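Local coordinates for beta-glucuronidase (PDB 6U7J), which probably hydrolyses beta-D-glucuronides as a gut microbial family 2 glycoside hydrolase, releasing aglycones such as estrogens from their glucuronide conjugates, at residues Y61-T66 and F179-I184; H307-I312 and F573-Q578; T102-I107 and R116-F121; G26-K31 and M55-S60. All coordinates share one frame; numbering follows the deposited sequence.

Contact 1 (Y61-T66 and F179-I184)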
loop_
_atom_site.group_PDB
_atom_site.type_symbol
_atom_site.label_atom_id
_atom_site.label_comp_id
_atom_site.label_asym_id
_atom_site.label_seq_id
_atom_site.Cartn_x
_atom_site.Cartn_y
_atom_site.Cartn_z
ATOM N N TYR B 61 -2.054 -4.167 27.199
ATOM C CA TYR B 61 -0.600 -4.312 27.211
ATOM C C TYR B 61 -0.038 -4.983 25.965
ATOM O O TYR B 61 1.184 -4.977 25.781
ATOM C CB TYR B 61 -0.119 -5.092 28.446
ATOM C CG TYR B 61 -0.628 -6.521 28.600
ATOM C CD1 TYR B 61 -0.080 -7.571 27.875
ATOM C CD2 TYR B 61 -1.629 -6.815 29.523
ATOM C CE1 TYR B 61 -0.546 -8.875 28.045
ATOM C CE2 TYR B 61 -2.096 -8.090 29.695
ATOM C CZ TYR B 61 -1.553 -9.123 28.961
ATOM O OH TYR B 61 -2.032 -10.405 29.162
ATOM N N ASN B 62 -0.887 -5.541 25.104
ATOM C CA ASN B 62 -0.401 -6.498 24.113
ATOM C C ASN B 62 0.388 -5.843 22.979
ATOM O O ASN B 62 1.299 -6.473 22.446
ATOM C CB ASN B 62 -1.563 -7.303 23.544
ATOM C CG ASN B 62 -2.430 -7.917 24.632
ATOM O OD1 ASN B 62 -3.313 -7.259 25.195
ATOM N ND2 ASN B 62 -2.201 -9.178 24.912
ATOM N N ASP B 63 0.078 -4.610 22.582
ATOM C CA ASP B 63 0.762 -4.000 21.437
ATOM C C ASP B 63 1.748 -2.899 21.833
ATOM O O ASP B 63 2.233 -2.165 20.966
ATOM C CB ASP B 63 -0.263 -3.456 20.435
ATOM C CG ASP B 63 -1.049 -4.557 19.751
ATOM O OD1 ASP B 63 -0.628 -5.747 19.833
ATOM O OD2 ASP B 63 -2.096 -4.231 19.146
ATOM N N ILE B 64 2.078 -2.780 23.113
ATOM C CA ILE B 64 2.989 -1.730 23.560
ATOM C C ILE B 64 4.448 -2.123 23.328
ATOM O O ILE B 64 5.268 -1.292 22.919
ATOM C CB ILE B 64 2.719 -1.426 25.042
ATOM C CG1 ILE B 64 1.265 -1.008 25.231
ATOM C CG2 ILE B 64 3.686 -0.359 25.551
ATOM C CD1 ILE B 64 0.983 0.407 24.776
ATOM N N THR B 65 4.816 -3.373 23.622
ATOM C CA THR B 65 6.222 -3.740 23.564
ATOM C C THR B 65 6.536 -4.395 22.223
ATOM O O THR B 65 5.666 -4.608 21.373
ATOM C CB THR B 65 6.618 -4.661 24.729
ATOM O OG1 THR B 65 6.015 -5.948 24.576
ATOM C CG2 THR B 65 6.210 -4.044 26.094
ATOM N N THR B 66 7.815 -4.706 22.038
ATOM C CA THR B 66 8.310 -5.383 20.857
ATOM C C THR B 66 8.407 -6.885 21.077
ATOM O O THR B 66 8.930 -7.601 20.226
ATOM C CB THR B 66 9.663 -4.784 20.471
ATOM O OG1 THR B 66 10.584 -4.996 21.534
ATOM C CG2 THR B 66 9.530 -3.272 20.293
ATOM N N PHE B 179 -9.300 -9.812 18.681
ATOM C CA PHE B 179 -8.125 -10.184 19.462
ATOM C C PHE B 179 -8.423 -10.111 20.962
ATOM O O PHE B 179 -9.067 -9.173 21.440
ATOM C CB PHE B 179 -6.951 -9.264 19.099
ATOM C CG PHE B 179 -5.631 -9.731 19.630
ATOM C CD1 PHE B 179 -5.183 -9.312 20.884
ATOM C CD2 PHE B 179 -4.857 -10.608 18.905
ATOM C CE1 PHE B 179 -3.975 -9.754 21.394
ATOM C CE2 PHE B 179 -3.624 -11.064 19.411
ATOM C CZ PHE B 179 -3.192 -10.639 20.661
ATOM N N ASN B 180 -7.953 -11.109 21.717
ATOM C CA ASN B 180 -8.236 -11.165 23.155
ATOM C C ASN B 180 -7.285 -10.248 23.931
ATOM O O ASN B 180 -6.471 -10.691 24.741
ATOM C CB ASN B 180 -8.167 -12.601 23.667
ATOM C CG ASN B 180 -8.819 -12.767 25.055
ATOM O OD1 ASN B 180 -9.799 -12.087 25.380
ATOM N ND2 ASN B 180 -8.269 -13.664 25.865
ATOM N N TYR B 181 -7.408 -8.941 23.655
ATOM C CA TYR B 181 -6.608 -7.930 24.341
ATOM C C TYR B 181 -6.877 -7.958 25.839
ATOM O O TYR B 181 -8.013 -8.156 26.280
ATOM C CB TYR B 181 -6.940 -6.528 23.837
ATOM C CG TYR B 181 -6.339 -6.132 22.502
ATOM C CD1 TYR B 181 -4.967 -5.942 22.356
ATOM C CD2 TYR B 181 -7.156 -5.910 21.399
ATOM C CE1 TYR B 181 -4.426 -5.574 21.160
ATOM C CE2 TYR B 181 -6.616 -5.534 20.167
ATOM C CZ TYR B 181 -5.252 -5.369 20.063
ATOM O OH TYR B 181 -4.714 -4.986 18.874
ATOM N N SER B 182 -5.836 -7.690 26.618
ATOM C CA SER B 182 -5.932 -7.711 28.064
ATOM C C SER B 182 -5.216 -6.494 28.627
ATOM O O SER B 182 -4.310 -5.939 27.998
ATOM C CB SER B 182 -5.334 -9.005 28.623
ATOM O OG SER B 182 -5.502 -9.088 30.024
ATOM N N GLY B 183 -5.639 -6.080 29.812
ATOM C CA GLY B 183 -5.018 -4.981 30.524
ATOM C C GLY B 183 -6.062 -4.185 31.282
ATOM O O GLY B 183 -7.159 -4.666 31.535
ATOM N N ILE B 184 -5.702 -2.957 31.647
ATOM C CA ILE B 184 -6.600 -2.031 32.325
ATOM C C ILE B 184 -7.050 -1.018 31.278
ATOM O O ILE B 184 -6.356 -0.036 31.006
ATOM C CB ILE B 184 -5.926 -1.361 33.527
ATOM C CG1 ILE B 184 -5.403 -2.430 34.504
ATOM C CG2 ILE B 184 -6.892 -0.420 34.244
ATOM C CD1 ILE B 184 -4.678 -1.862 35.730
HETATM O O HOH W 1 -3.446 -10.991 31.416
HETATM O O HOH W 2 -4.227 -10.988 26.171
#
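Tyr181 OH is gripped by two partners: it donates a 2.7 Å hydrogen bond to Asp63 OD2 and accepts one from Arg575 NH2. The hydroxyl reaches OD2 on the syn side of the carboxylate, whose plane stands 82° from the phenol ring. A tyrosine suits this place because its long flat ring carries a polar tip across to the other loop, while Phe179 CD1 lies over the centre of one ring face.

Asn62 works at the same ring's edge. With CG anti to the carbonyl carbon (chi1 -51°), its amide turns toward 179-184 and OD1 accepts an almost straight bond from Ser182 N at 2.9 Å. ND2 gives hydrogens to Arg71 O and to a water that bridges to Asn180 O, so both ends of the amide are used, OD1 by a backbone N-H and ND2 by a backbone carbonyl and a water.

The main chain adds Tyr61 N to Ser182 O, 3.0 Å. Tyr61 CG sits between its own N and carbonyl carbon (chi1 61°), the crowded position, which lays the ring alongside Ser182, with CE2 3.5 Å from Ser182 CB. A second water joins Tyr61 OH to Ser182 OG, whose main partner is Thr102 O. Gly183 follows with backbone angles that suit glycine.

Side-chain amide, carboxylate and phenol thus extend the pairing of short strands 59-60 and 183-184 into irregular loops, a loop junction of the family 2 sugar-binding domain on its border with the TIM barrel.

Contact 2 (H307-I312 and F573-Q578); sequences HEDSDI and FTRERQ
Arg575 meets Asp309 side-on with two nitrogens, one to each carboxylate oxygen. NE gives a nearly straight 2.7 Å bond to OD1, which lies in the guanidinium plane, whereas NH2 comes to OD2 at 2.9 Å from above the carboxylate plane. The third nitrogen, NH1, makes a salt bridge to Asp311 OD1 at 3.1 Å, in which the hydrogen bond is weak and bent. That second carboxylate is turned 82° from the guanidinium, and Ser310 O lies over one face of the same group. Arginine suits the position because its chain, extended from CG to NE, spans the gap and its flat head serves several acceptors at once.

The next shell fixes these groups. Asp309 OD2 also accepts from Met557 N. Arg577, bent at chi2 (-17°), folds back so that NH1 bonds Arg575 O at 2.9 Å; its NE forms a salt bridge with Asp325. A water accepts from Asp311 N and donates to Arg575 O, stitching the backbones where they do not touch.

Furthest out, residues 574-577 make a type I beta turn, closed by Arg577 N to Thr574 O (2.9 Å), and Thr574 OG1 accepts from Gln578 N. This salt-bridge network joins the loops that follow strands 297-305 and 545-551, parallel neighbours whose pairing closes the barrel wall, at the end of a TIM barrel where the C-terminal ends of its strands lie.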
loop_
_atom_site.group_PDB
_atom_site.type_symbol
_atom_site.label_atom_id
_atom_site.label_comp_id
_atom_site.label_asym_id
_atom_site.label_seq_id
_atom_site.Cartn_x
_atom_site.Cartn_y
_atom_site.Cartn_z
ATOM N N HIS B 307 -16.155 -1.489 17.585
ATOM C CA HIS B 307 -15.309 -2.233 18.507
ATOM C C HIS B 307 -14.540 -1.190 19.282
ATOM O O HIS B 307 -14.392 -0.052 18.830
ATOM C CB HIS B 307 -14.335 -3.183 17.791
ATOM C CG HIS B 307 -14.783 -4.614 17.748
ATOM N ND1 HIS B 307 -15.020 -5.364 18.885
ATOM C CD2 HIS B 307 -15.011 -5.441 16.697
ATOM C CE1 HIS B 307 -15.402 -6.579 18.534
ATOM N NE2 HIS B 307 -15.408 -6.651 17.213
ATOM N N GLU B 308 -14.067 -1.569 20.463
ATOM C CA GLU B 308 -13.101 -0.738 21.166
ATOM C C GLU B 308 -11.734 -1.267 20.752
ATOM O O GLU B 308 -11.283 -2.324 21.213
ATOM C CB GLU B 308 -13.351 -0.747 22.672
ATOM C CG GLU B 308 -14.597 0.094 23.029
ATOM C CD GLU B 308 -14.798 0.269 24.535
ATOM O OE1 GLU B 308 -14.607 -0.720 25.289
ATOM O OE2 GLU B 308 -15.143 1.407 24.955
ATOM N N ASP B 309 -11.096 -0.540 19.839
ATOM C CA ASP B 309 -9.900 -0.996 19.141
ATOM C C ASP B 309 -9.264 0.183 18.424
ATOM O O ASP B 309 -9.970 0.933 17.736
ATOM C CB ASP B 309 -10.239 -2.106 18.134
ATOM C CG ASP B 309 -9.060 -2.470 17.248
ATOM O OD1 ASP B 309 -8.754 -1.718 16.300
ATOM O OD2 ASP B 309 -8.428 -3.513 17.495
ATOM N N SER B 310 -7.951 0.358 18.576
ATOM C CA SER B 310 -7.193 1.312 17.772
ATOM C C SER B 310 -5.727 0.922 17.851
ATOM O O SER B 310 -5.345 0.038 18.620
ATOM C CB SER B 310 -7.400 2.757 18.232
ATOM O OG SER B 310 -6.921 2.919 19.556
ATOM N N ASP B 311 -4.906 1.590 17.036
ATOM C CA ASP B 311 -3.488 1.264 17.001
ATOM C C ASP B 311 -2.850 1.460 18.373
ATOM O O ASP B 311 -3.257 2.322 19.155
ATOM C CB ASP B 311 -2.759 2.126 15.972
ATOM C CG ASP B 311 -3.112 1.754 14.524
ATOM O OD1 ASP B 311 -3.451 0.585 14.244
ATOM O OD2 ASP B 311 -3.024 2.645 13.655
ATOM N N ILE B 312 -1.862 0.612 18.662
ATOM C CA ILE B 312 -0.954 0.727 19.801
ATOM C C ILE B 312 -1.603 0.378 21.136
ATOM O O ILE B 312 -1.090 -0.486 21.856
ATOM C CB ILE B 312 -0.322 2.125 19.857
ATOM C CG1 ILE B 312 0.487 2.358 18.578
ATOM C CG2 ILE B 312 0.554 2.236 21.112
ATOM C CD1 ILE B 312 1.041 3.726 18.442
ATOM N N PHE B 573 -14.002 2.384 7.280
ATOM C CA PHE B 573 -12.852 3.240 7.514
ATOM C C PHE B 573 -11.628 2.390 7.871
ATOM O O PHE B 573 -11.743 1.243 8.323
ATOM C CB PHE B 573 -13.151 4.238 8.641
ATOM C CG PHE B 573 -14.290 5.174 8.343
ATOM C CD1 PHE B 573 -14.072 6.352 7.637
ATOM C CD2 PHE B 573 -15.580 4.882 8.781
ATOM C CE1 PHE B 573 -15.127 7.223 7.356
ATOM C CE2 PHE B 573 -16.643 5.750 8.521
ATOM C CZ PHE B 573 -16.416 6.920 7.797
ATOM N N THR B 574 -10.443 2.950 7.653
ATOM C CA THR B 574 -9.242 2.235 8.079
ATOM C C THR B 574 -9.143 2.265 9.602
ATOM O O THR B 574 -9.917 2.953 10.287
ATOM C CB THR B 574 -7.996 2.856 7.461
ATOM O OG1 THR B 574 -7.810 4.169 8.014
ATOM C CG2 THR B 574 -8.136 2.952 5.912
ATOM N N ARG B 575 -8.169 1.516 10.140
ATOM C CA ARG B 575 -7.964 1.551 11.586
ATOM C C ARG B 575 -7.600 2.956 12.029
ATOM O O ARG B 575 -7.885 3.349 13.168
ATOM C CB ARG B 575 -6.878 0.556 12.020
ATOM C CG ARG B 575 -6.895 0.211 13.527
ATOM C CD ARG B 575 -6.084 -1.044 13.798
ATOM N NE ARG B 575 -6.314 -1.648 15.116
ATOM C CZ ARG B 575 -5.369 -2.209 15.856
ATOM N NH1 ARG B 575 -4.108 -2.221 15.433
ATOM N NH2 ARG B 575 -5.684 -2.759 17.021
ATOM N N GLU B 576 -7.011 3.739 11.128
ATOM C CA GLU B 576 -6.618 5.108 11.417
ATOM C C GLU B 576 -7.702 6.120 11.034
ATOM O O GLU B 576 -7.418 7.317 10.931
ATOM C CB GLU B 576 -5.292 5.409 10.717
ATOM C CG GLU B 576 -4.126 4.492 11.204
ATOM C CD GLU B 576 -4.160 3.094 10.578
ATOM O OE1 GLU B 576 -4.714 2.938 9.457
ATOM O OE2 GLU B 576 -3.636 2.147 11.202
ATOM N N ARG B 577 -8.931 5.654 10.822
ATOM C CA ARG B 577 -10.117 6.514 10.702
ATOM C C ARG B 577 -10.088 7.349 9.417
ATOM O O ARG B 577 -10.426 8.534 9.426
ATOM C CB ARG B 577 -10.306 7.426 11.927
ATOM C CG ARG B 577 -10.474 6.742 13.322
ATOM C CD ARG B 577 -10.836 5.270 13.304
ATOM N NE ARG B 577 -11.478 4.829 14.549
ATOM C CZ ARG B 577 -11.216 3.679 15.179
ATOM N NH1 ARG B 577 -10.300 2.817 14.711
ATOM N NH2 ARG B 577 -11.872 3.381 16.295
ATOM N N GLN B 578 -9.695 6.724 8.306
ATOM C CA GLN B 578 -9.834 7.349 7.003
ATOM C C GLN B 578 -10.697 6.466 6.104
ATOM O O GLN B 578 -10.591 5.234 6.162
ATOM C CB GLN B 578 -8.457 7.593 6.341
ATOM C CG GLN B 578 -7.470 8.427 7.180
ATOM C CD GLN B 578 -7.980 9.832 7.494
ATOM O OE1 GLN B 578 -8.948 10.316 6.888
ATOM N NE2 GLN B 578 -7.337 10.488 8.460
HETATM O O HOH W 3 -10.576 -0.029 14.960
HETATM O O HOH W 4 -5.857 3.672 15.281
#

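Contact 3 (T102-I107 and R116-F121); sequences THHAVI and RHKGGF
His104 and Lys118 lie side by side on one face of the hairpin. From His104 CB, 4.0 Å from His117 O, the ring rises with its edge to the lysine: ND1 is 3.7 Å and CE1 3.8 Å from Lys118 CG, while His103 CB lies over the ring's centre. At the tip, NE2 bonds Ile146 O. Histidine suits the place, having a flat edge for the aliphatic chain and a polar tip for a carbonyl. The extended lysine carries NZ on to Asp150 O.

On the backbone, Ala105 and His117 form a hydrogen-bonded antiparallel pair, Ala105 N to His117 O 2.9 Å and His117 N to Ala105 O 3.0 Å. Past the His104-Lys118 pair the strands give way to loop. Thr102 OG1 donates to Gly120 O at 2.8 Å, in the carbonyl plane on a lone pair. Gly120 packs so close to Thr102 and His103 that only glycine fits comfortably, and a water links its N to His103 ND1.

Strand 104-109 pairs on its other edge with strand 135-144, where His103 and His104 both face Gly144 in a classic beta bulge. Strand 112-118 instead meets helix 386-403, through His117 NE2 to Glu398 and Lys118 O to Tyr391 OH.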
loop_
_atom_site.group_PDB
_atom_site.type_symbol
_atom_site.label_atom_id
_atom_site.label_comp_id
_atom_site.label_asym_id
_atom_site.label_seq_id
_atom_site.Cartn_x
_atom_site.Cartn_y
_atom_site.Cartn_z
ATOM N N THR B 102 -9.640 -6.304 32.200
ATOM C CA THR B 102 -9.968 -7.334 31.220
ATOM C C THR B 102 -8.977 -8.483 31.328
ATOM O O THR B 102 -7.794 -8.308 31.012
ATOM C CB THR B 102 -9.923 -6.731 29.817
ATOM O OG1 THR B 102 -10.665 -5.505 29.810
ATOM C CG2 THR B 102 -10.470 -7.694 28.785
ATOM N N HIS B 103 -9.443 -9.673 31.717
ATOM C CA HIS B 103 -10.842 -9.999 31.988
ATOM C C HIS B 103 -11.144 -10.112 33.477
ATOM O O HIS B 103 -12.259 -9.826 33.917
ATOM C CB HIS B 103 -11.203 -11.334 31.340
ATOM C CG HIS B 103 -11.214 -11.305 29.842
ATOM N ND1 HIS B 103 -12.286 -10.824 29.119
ATOM C CD2 HIS B 103 -10.300 -11.719 28.934
ATOM C CE1 HIS B 103 -12.033 -10.946 27.829
ATOM N NE2 HIS B 103 -10.834 -11.484 27.689
ATOM N N HIS B 104 -10.140 -10.549 34.238
ATOM C CA HIS B 104 -10.274 -10.897 35.648
ATOM C C HIS B 104 -9.308 -10.071 36.485
ATOM O O HIS B 104 -8.167 -9.842 36.075
ATOM C CB HIS B 104 -9.991 -12.391 35.866
ATOM C CG HIS B 104 -10.719 -13.282 34.911
ATOM N ND1 HIS B 104 -12.095 -13.328 34.838
ATOM C CD2 HIS B 104 -10.263 -14.151 33.978
ATOM C CE1 HIS B 104 -12.453 -14.193 33.906
ATOM N NE2 HIS B 104 -11.361 -14.703 33.366
ATOM N N ALA B 105 -9.757 -9.642 37.668
ATOM C CA ALA B 105 -8.954 -8.769 38.512
ATOM C C ALA B 105 -8.876 -9.291 39.942
ATOM O O ALA B 105 -9.858 -9.796 40.494
ATOM C CB ALA B 105 -9.519 -7.346 38.533
ATOM N N VAL B 106 -7.699 -9.155 40.537
ATOM C CA VAL B 106 -7.520 -9.252 41.985
ATOM C C VAL B 106 -6.814 -7.974 42.411
ATOM O O VAL B 106 -5.705 -7.693 41.944
ATOM C CB VAL B 106 -6.715 -10.496 42.402
ATOM C CG1 VAL B 106 -6.739 -10.675 43.940
ATOM C CG2 VAL B 106 -7.275 -11.738 41.744
ATOM N N ILE B 107 -7.468 -7.191 43.264
ATOM C CA ILE B 107 -6.998 -5.874 43.683
ATOM C C ILE B 107 -6.379 -5.998 45.069
ATOM O O ILE B 107 -7.032 -6.498 45.997
ATOM C CB ILE B 107 -8.155 -4.862 43.715
ATOM C CG1 ILE B 107 -8.931 -4.842 42.396
ATOM C CG2 ILE B 107 -7.643 -3.482 44.142
ATOM C CD1 ILE B 107 -8.080 -4.840 41.151
ATOM N N ARG B 116 -12.093 -8.611 44.232
ATOM C CA ARG B 116 -11.926 -9.436 43.049
ATOM C C ARG B 116 -13.026 -9.081 42.066
ATOM O O ARG B 116 -14.102 -8.622 42.453
ATOM C CB ARG B 116 -12.035 -10.919 43.356
ATOM C CG ARG B 116 -10.852 -11.512 44.016
ATOM C CD ARG B 116 -11.232 -12.865 44.551
ATOM N NE ARG B 116 -10.117 -13.510 45.215
ATOM C CZ ARG B 116 -9.618 -14.679 44.843
ATOM N NH1 ARG B 116 -10.144 -15.328 43.810
ATOM N NH2 ARG B 116 -8.594 -15.193 45.509
ATOM N N HIS B 117 -12.759 -9.315 40.786
ATOM C CA HIS B 117 -13.804 -9.121 39.798
ATOM C C HIS B 117 -13.601 -10.100 38.650
ATOM O O HIS B 117 -12.472 -10.468 38.317
ATOM C CB HIS B 117 -13.832 -7.670 39.306
ATOM C CG HIS B 117 -15.018 -7.347 38.454
ATOM N ND1 HIS B 117 -14.970 -7.378 37.070
ATOM C CD2 HIS B 117 -16.289 -6.997 38.785
ATOM C CE1 HIS B 117 -16.160 -7.058 36.589
ATOM N NE2 HIS B 117 -16.978 -6.822 37.606
ATOM N N LYS B 118 -14.720 -10.534 38.073
ATOM C CA LYS B 118 -14.758 -11.392 36.897
ATOM C C LYS B 118 -15.562 -10.672 35.822
ATOM O O LYS B 118 -16.694 -10.239 36.069
ATOM C CB LYS B 118 -15.377 -12.752 37.232
ATOM C CG LYS B 118 -15.591 -13.677 36.037
ATOM C CD LYS B 118 -16.415 -14.910 36.457
ATOM C CE LYS B 118 -16.769 -15.787 35.262
ATOM N NZ LYS B 118 -17.769 -16.828 35.606
ATOM N N GLY B 119 -14.969 -10.515 34.645
ATOM C CA GLY B 119 -15.703 -9.810 33.609
ATOM C C GLY B 119 -14.903 -8.599 33.178
ATOM O O GLY B 119 -14.539 -7.743 33.989
ATOM N N GLY B 120 -14.635 -8.524 31.864
ATOM C CA GLY B 120 -13.686 -7.568 31.342
ATOM C C GLY B 120 -14.211 -6.232 30.861
ATOM O O GLY B 120 -13.414 -5.410 30.392
ATOM N N PHE B 121 -15.518 -5.965 30.950
ATOM C CA PHE B 121 -16.037 -4.779 30.276
ATOM C C PHE B 121 -17.044 -3.983 31.106
ATOM O O PHE B 121 -17.799 -3.187 30.534
ATOM C CB PHE B 121 -16.656 -5.187 28.940
ATOM C CG PHE B 121 -15.687 -5.896 28.051
ATOM C CD1 PHE B 121 -14.774 -5.180 27.306
ATOM C CD2 PHE B 121 -15.633 -7.273 28.031
ATOM C CE1 PHE B 121 -13.842 -5.821 26.514
ATOM C CE2 PHE B 121 -14.702 -7.929 27.238
ATOM C CZ PHE B 121 -13.804 -7.201 26.480
HETATM O O HOH W 5 -14.692 -10.824 30.367
HETATM O O HOH W 6 -12.189 -7.943 35.849
#

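Contact 4 (G26-K31 and M55-S60)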
loop_
_atom_site.group_PDB
_atom_site.type_symbol
_atom_site.label_atom_id
_atom_site.label_comp_id
_atom_site.label_asym_id
_atom_site.label_seq_id
_atom_site.Cartn_x
_atom_site.Cartn_y
_atom_site.Cartn_z
ATOM N N GLY B 26 -1.876 7.362 33.894
ATOM C CA GLY B 26 -0.450 7.571 33.770
ATOM C C GLY B 26 0.302 6.274 33.508
ATOM O O GLY B 26 -0.201 5.342 32.876
ATOM N N ILE B 27 1.529 6.213 34.011
ATOM C CA ILE B 27 2.413 5.083 33.765
ATOM C C ILE B 27 2.490 4.262 35.048
ATOM O O ILE B 27 2.804 4.802 36.115
ATOM C CB ILE B 27 3.806 5.557 33.323
ATOM C CG1 ILE B 27 3.693 6.511 32.129
ATOM C CG2 ILE B 27 4.680 4.387 33.017
ATOM C CD1 ILE B 27 2.916 5.962 30.965
ATOM N N TRP B 28 2.177 2.971 34.953
ATOM C CA TRP B 28 2.293 2.029 36.059
ATOM C C TRP B 28 3.493 1.116 35.841
ATOM O O TRP B 28 4.043 1.026 34.740
ATOM C CB TRP B 28 1.039 1.154 36.182
ATOM C CG TRP B 28 -0.252 1.852 36.511
ATOM C CD1 TRP B 28 -0.707 3.039 36.013
ATOM C CD2 TRP B 28 -1.264 1.371 37.407
ATOM N NE1 TRP B 28 -1.950 3.328 36.549
ATOM C CE2 TRP B 28 -2.311 2.318 37.404
ATOM C CE3 TRP B 28 -1.383 0.229 38.209
ATOM C CZ2 TRP B 28 -3.459 2.165 38.178
ATOM C CZ3 TRP B 28 -2.520 0.075 38.969
ATOM C CH2 TRP B 28 -3.550 1.038 38.948
ATOM N N LYS B 29 3.867 0.392 36.893
ATOM C CA LYS B 29 4.850 -0.675 36.761
ATOM C C LYS B 29 4.130 -1.979 36.446
ATOM O O LYS B 29 2.974 -2.174 36.827
ATOM C CB LYS B 29 5.690 -0.822 38.032
ATOM C CG LYS B 29 6.496 0.425 38.375
ATOM C CD LYS B 29 7.418 0.766 37.205
ATOM C CE LYS B 29 8.220 2.046 37.426
ATOM N NZ LYS B 29 9.341 2.171 36.432
ATOM N N PHE B 30 4.834 -2.881 35.762
ATOM C CA PHE B 30 4.178 -4.018 35.135
ATOM C C PHE B 30 5.149 -5.178 35.009
ATOM O O PHE B 30 6.326 -4.991 34.697
ATOM C CB PHE B 30 3.644 -3.597 33.757
ATOM C CG PHE B 30 3.037 -4.703 32.935
ATOM C CD1 PHE B 30 3.838 -5.613 32.244
ATOM C CD2 PHE B 30 1.649 -4.759 32.764
ATOM C CE1 PHE B 30 3.263 -6.603 31.453
ATOM C CE2 PHE B 30 1.072 -5.733 31.966
ATOM C CZ PHE B 30 1.877 -6.658 31.304
ATOM N N LYS B 31 4.621 -6.381 35.201
ATOM C CA LYS B 31 5.373 -7.608 35.035
ATOM C C LYS B 31 4.384 -8.714 34.705
ATOM O O LYS B 31 3.279 -8.743 35.254
ATOM C CB LYS B 31 6.155 -7.952 36.314
ATOM C CG LYS B 31 7.030 -9.178 36.189
ATOM C CD LYS B 31 8.128 -9.203 37.262
ATOM C CE LYS B 31 7.563 -9.462 38.628
ATOM N NZ LYS B 31 8.670 -9.676 39.616
ATOM N N MET B 55 4.088 0.622 31.871
ATOM C CA MET B 55 2.907 0.277 31.117
ATOM C C MET B 55 1.868 1.378 31.308
ATOM O O MET B 55 1.578 1.748 32.455
ATOM C CB MET B 55 2.325 -1.077 31.536
ATOM C CG MET B 55 1.190 -1.579 30.612
ATOM S SD MET B 55 1.725 -2.026 28.918
ATOM C CE MET B 55 3.046 -3.186 29.191
ATOM N N PRO B 56 1.323 1.927 30.228
ATOM C CA PRO B 56 0.314 2.983 30.367
ATOM C C PRO B 56 -1.023 2.421 30.808
ATOM O O PRO B 56 -1.362 1.264 30.539
ATOM C CB PRO B 56 0.211 3.576 28.952
ATOM C CG PRO B 56 0.648 2.439 28.033
ATOM C CD PRO B 56 1.701 1.673 28.821
ATOM N N VAL B 57 -1.790 3.271 31.489
ATOM C CA VAL B 57 -3.156 2.978 31.907
ATOM C C VAL B 57 -3.983 4.225 31.620
ATOM O O VAL B 57 -3.599 5.321 32.050
ATOM C CB VAL B 57 -3.225 2.587 33.393
ATOM C CG1 VAL B 57 -4.680 2.501 33.860
ATOM C CG2 VAL B 57 -2.525 1.273 33.635
ATOM N N PRO B 58 -5.108 4.123 30.887
ATOM C CA PRO B 58 -5.674 2.890 30.339
ATOM C C PRO B 58 -5.073 2.499 28.976
ATOM O O PRO B 58 -4.655 3.381 28.231
ATOM C CB PRO B 58 -7.158 3.236 30.191
ATOM C CG PRO B 58 -7.143 4.706 29.882
ATOM C CD PRO B 58 -5.955 5.296 30.589
ATOM N N SER B 59 -5.081 1.196 28.670
ATOM C CA SER B 59 -4.459 0.613 27.478
ATOM C C SER B 59 -4.467 -0.899 27.633
ATOM O O SER B 59 -4.477 -1.405 28.758
ATOM C CB SER B 59 -3.010 1.103 27.283
ATOM O OG SER B 59 -2.420 0.564 26.104
ATOM N N SER B 60 -4.510 -1.622 26.520
ATOM C CA SER B 60 -4.103 -3.016 26.523
ATOM C C SER B 60 -2.579 -3.079 26.632
ATOM O O SER B 60 -1.876 -2.155 26.212
ATOM C CB SER B 60 -4.575 -3.708 25.235
ATOM O OG SER B 60 -5.959 -3.462 24.956
#
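Met55 curls its tip over Phe30. Its CG is anti to the backbone N, and like-signed bends at chi2 (68°) and chi3 (54°) swing CE to 3.9 Å from the phenyl centroid, almost on the ring normal. SD stays more oblique, 4.9 Å from that centroid, making a Met-aromatic contact. Phe30 CG is likewise anti to its N (chi1 175°), which sends the two side chains off in the same direction, CB to CB 3.6 Å. A flexible, unbranched methionine suits this place because it can mould itself to a flat face; the ring also meets Tyr79 edge-to-face.

Trp28 uses a different geometry. A methyl of beta-branched Val57, CG2, presses on the five-membered ring in a CH-pi contact, 3.5 Å from its centroid, and Trp28 also packs on Leu139 and Val141 of strand 135-144. On the other face of the sheet, Ile27 CD1 reaches Pro56 CB at 4.1 Å; these two residues also pack on Met351 and Ala320 of the second subunit.

The backbone pairing sets the register. Trp28 and Met55 exchange two hydrogen bonds, N to O 2.8 Å and O to N 2.9 Å, and Val57 N adds another to Gly26 O. Pro56, which has no N-H, occupies the non-hydrogen-bonded pair with Ile27, where none is required. Strongly twisted antiparallel strands with aromatic and aliphatic groups packed inward are characteristic of the beta-sandwich, jelly-roll-like sugar-binding domain of family 2 glycosidases.

Overall arrangement
From the N terminus, contact 4 comes first, closing a short excursion of 23 residues, with helix 38-41 in it, between two strands of the large antiparallel sheet. Contact 1 then opens right after it, at 61-66, and closes only at 179-184, a loop of 112 residues. Contact 3, the tight hairpin of 104-109 and 112-118, lies within that loop and belongs to the same sheet as contact 4. Contact 2 follows separately, its 260-residue span taking in most of the TIM barrel. No loops cross. Contact 1 touches each of the others, so it joins the sugar-binding domain internally and to the barrel; contacts 1, 2 and 4 also meet the second subunit.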